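NalD (Pseudomonas aeruginosa PAO1, PDB 5DAJ) probably binds DNA as a TetR-family transcriptional repressor, acting as the secondary repressor of the MexAB-OprM multidrug efflux pump; novobiocin binding to the repressor induces pump expression. Local coordinates at residues N63-P68 against E103-I108. Numbering follows the deposited sequence.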
loop_
_atom_site.group_PDB
_atom_site.type_symbol
_atom_site.label_atom_id
_atom_site.label_comp_id
_atom_site.label_asym_id
_atom_site.label_seq_id
_atom_site.Cartn_x
_atom_site.Cartn_y
_atom_site.Cartn_z
ATOM N N ASN A 63 5.466 -7.878 -15.321
ATOM C CA ASN A 63 4.668 -8.682 -16.261
ATOM C C ASN A 63 4.786 -10.182 -16.055
ATOM O O ASN A 63 3.822 -10.906 -16.297
ATOM C CB ASN A 63 5.060 -8.380 -17.709
ATOM C CG ASN A 63 4.434 -7.125 -18.245
ATOM O OD1 ASN A 63 3.626 -6.467 -17.582
ATOM N ND2 ASN A 63 4.812 -6.777 -19.474
ATOM N N GLN A 64 5.960 -10.634 -15.605
ATOM C CA GLN A 64 6.193 -12.053 -15.272
ATOM C C GLN A 64 5.196 -12.587 -14.229
ATOM O O GLN A 64 4.971 -13.790 -14.142
ATOM C CB GLN A 64 7.614 -12.265 -14.723
ATOM C CG GLN A 64 8.771 -11.921 -15.668
ATOM C CD GLN A 64 10.145 -12.016 -15.004
ATOM O OE1 GLN A 64 11.003 -12.794 -15.422
ATOM N NE2 GLN A 64 10.355 -11.223 -13.961
ATOM N N VAL A 65 4.612 -11.674 -13.455
ATOM C CA VAL A 65 3.808 -11.964 -12.258
ATOM C C VAL A 65 2.334 -11.491 -12.312
ATOM O O VAL A 65 1.528 -11.853 -11.449
ATOM C CB VAL A 65 4.583 -11.396 -11.035
ATOM C CG1 VAL A 65 3.702 -10.688 -9.995
ATOM C CG2 VAL A 65 5.419 -12.505 -10.419
ATOM N N ARG A 66 1.963 -10.742 -13.344
ATOM C CA ARG A 66 0.598 -10.221 -13.530
ATOM C C ARG A 66 -0.361 -11.059 -14.373
ATOM O O ARG A 66 0.024 -11.553 -15.402
ATOM C CB ARG A 66 0.677 -8.902 -14.264
ATOM C CG ARG A 66 0.997 -7.685 -13.441
ATOM C CD ARG A 66 0.825 -6.481 -14.335
ATOM N NE ARG A 66 1.599 -5.328 -13.937
ATOM C CZ ARG A 66 2.405 -4.679 -14.758
ATOM N NH1 ARG A 66 2.544 -5.089 -16.002
ATOM N NH2 ARG A 66 3.078 -3.635 -14.335
ATOM N N LEU A 67 -1.618 -11.193 -13.960
ATOM C CA LEU A 67 -2.621 -11.938 -14.757
ATOM C C LEU A 67 -2.997 -11.113 -15.983
ATOM O O LEU A 67 -3.323 -9.931 -15.843
ATOM C CB LEU A 67 -3.916 -12.275 -13.964
ATOM C CG LEU A 67 -3.897 -13.553 -13.115
ATOM C CD1 LEU A 67 -5.021 -13.552 -12.086
ATOM C CD2 LEU A 67 -3.986 -14.797 -13.988
ATOM N N PRO A 68 -2.975 -11.731 -17.181
ATOM C CA PRO A 68 -3.406 -10.993 -18.367
ATOM C C PRO A 68 -4.930 -10.753 -18.372
ATOM O O PRO A 68 -5.679 -11.587 -17.858
ATOM C CB PRO A 68 -2.977 -11.899 -19.527
ATOM C CG PRO A 68 -2.930 -13.272 -18.955
ATOM C CD PRO A 68 -2.614 -13.128 -17.496
ATOM N N GLU A 103 7.075 -17.845 -4.493
ATOM C CA GLU A 103 8.228 -17.040 -4.064
ATOM C C GLU A 103 8.582 -15.924 -5.053
ATOM O O GLU A 103 8.883 -14.805 -4.626
ATOM C CB GLU A 103 9.464 -17.911 -3.833
ATOM C CG GLU A 103 10.659 -17.146 -3.259
ATOM C CD GLU A 103 11.836 -18.027 -2.856
ATOM O OE1 GLU A 103 12.903 -17.456 -2.540
ATOM O OE2 GLU A 103 11.711 -19.276 -2.847
ATOM N N LYS A 104 8.551 -16.232 -6.351
ATOM C CA LYS A 104 8.867 -15.228 -7.377
ATOM C C LYS A 104 7.923 -14.024 -7.261
ATOM O O LYS A 104 8.379 -12.870 -7.269
ATOM C CB LYS A 104 8.788 -15.771 -8.809
ATOM C CG LYS A 104 9.553 -14.901 -9.803
ATOM C CD LYS A 104 9.424 -15.373 -11.249
ATOM C CE LYS A 104 10.396 -14.649 -12.197
ATOM N NZ LYS A 104 11.844 -14.889 -11.938
ATOM N N LYS A 105 6.621 -14.315 -7.149
ATOM C CA LYS A 105 5.580 -13.292 -6.952
ATOM C C LYS A 105 5.863 -12.458 -5.709
ATOM O O LYS A 105 5.821 -11.231 -5.745
ATOM C CB LYS A 105 4.185 -13.929 -6.821
ATOM C CG LYS A 105 2.992 -12.985 -7.042
ATOM C CD LYS A 105 1.677 -13.635 -6.581
ATOM C CE LYS A 105 0.488 -13.358 -7.490
ATOM N NZ LYS A 105 -0.226 -12.102 -7.130
ATOM N N ARG A 106 6.145 -13.149 -4.611
ATOM C CA ARG A 106 6.435 -12.501 -3.333
ATOM C C ARG A 106 7.620 -11.548 -3.492
ATOM O O ARG A 106 7.511 -10.379 -3.132
ATOM C CB ARG A 106 6.720 -13.533 -2.239
ATOM C CG ARG A 106 6.871 -12.951 -0.837
ATOM C CD ARG A 106 7.491 -13.954 0.117
ATOM N NE ARG A 106 6.968 -15.313 -0.088
ATOM C CZ ARG A 106 7.697 -16.419 -0.282
ATOM N NH1 ARG A 106 9.032 -16.401 -0.267
ATOM N NH2 ARG A 106 7.072 -17.577 -0.471
ATOM N N ARG A 107 8.715 -12.048 -4.060
ATOM C CA ARG A 107 9.938 -11.252 -4.252
ATOM C C ARG A 107 9.691 -9.978 -5.081
ATOM O O ARG A 107 10.049 -8.874 -4.663
ATOM C CB ARG A 107 11.053 -12.091 -4.893
ATOM C CG ARG A 107 11.616 -13.175 -3.977
ATOM C CD ARG A 107 12.535 -14.161 -4.707
ATOM N NE ARG A 107 13.633 -13.501 -5.419
ATOM C CZ ARG A 107 14.820 -13.167 -4.904
ATOM N NH1 ARG A 107 15.137 -13.431 -3.641
ATOM N NH2 ARG A 107 15.718 -12.554 -5.668
ATOM N N ILE A 108 9.050 -10.147 -6.231
ATOM C CA ILE A 108 8.788 -9.039 -7.149
ATOM C C ILE A 108 7.808 -8.012 -6.562
ATOM O O ILE A 108 7.999 -6.806 -6.732
ATOM C CB ILE A 108 8.295 -9.547 -8.524
ATOM C CG1 ILE A 108 9.462 -10.213 -9.267
ATOM C CG2 ILE A 108 7.738 -8.406 -9.368
ATOM C CD1 ILE A 108 9.063 -11.020 -10.482
#
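V65 lays its two methyl groups against the backbone and side-chain base of K105, and the V65 CA and K105 CA atoms are 5.7 Å apart, the nearest such pair across the two segments. CG2 does the closer touching, 3.6 Å from K105 CA, while V65 CG1 meets K105 CG at 3.8 Å. K105 carries CG anti to the backbone N (chi1 -162°), and the two side chains cross obliquely. From the next turn of the helix I108 brings CD1 to the same valine methyl, V65 CG2, at 3.9 Å. The valine thus packs on one face of helix 103-114, against residues three positions apart. This is a junction within the TetR fold: the segment 63-68 lies where the chain passes from helix 54-63 to helix 69-76, P68 being the N-cap residue of the latter, and helix 103-114, which Q64 and V65 touch, belongs to the C-terminal region. I108 is the buried member of the group and also reaches M61 and L62 of helix 54-63, so it meets both the loop and the helix before it. Q64 extends beyond CG and crosses both I108 and K104 at about a right angle. Its amide lies against I108 CD1 and K104 CE: Q64 NE2 is 3.7 Å from I108 CD1, and Q64 OE1 is 3.8 Å from K104 CE. No hydrogen bond spans the two segments; the Q64 amide instead donates through NE2 to M61 O of helix 54-63. K104, bent at its last torsion (chi4 64°), directs NZ to a salt bridge with E20 of helix 6-26, which also pairs with R107, while L16 of that helix touches Q64.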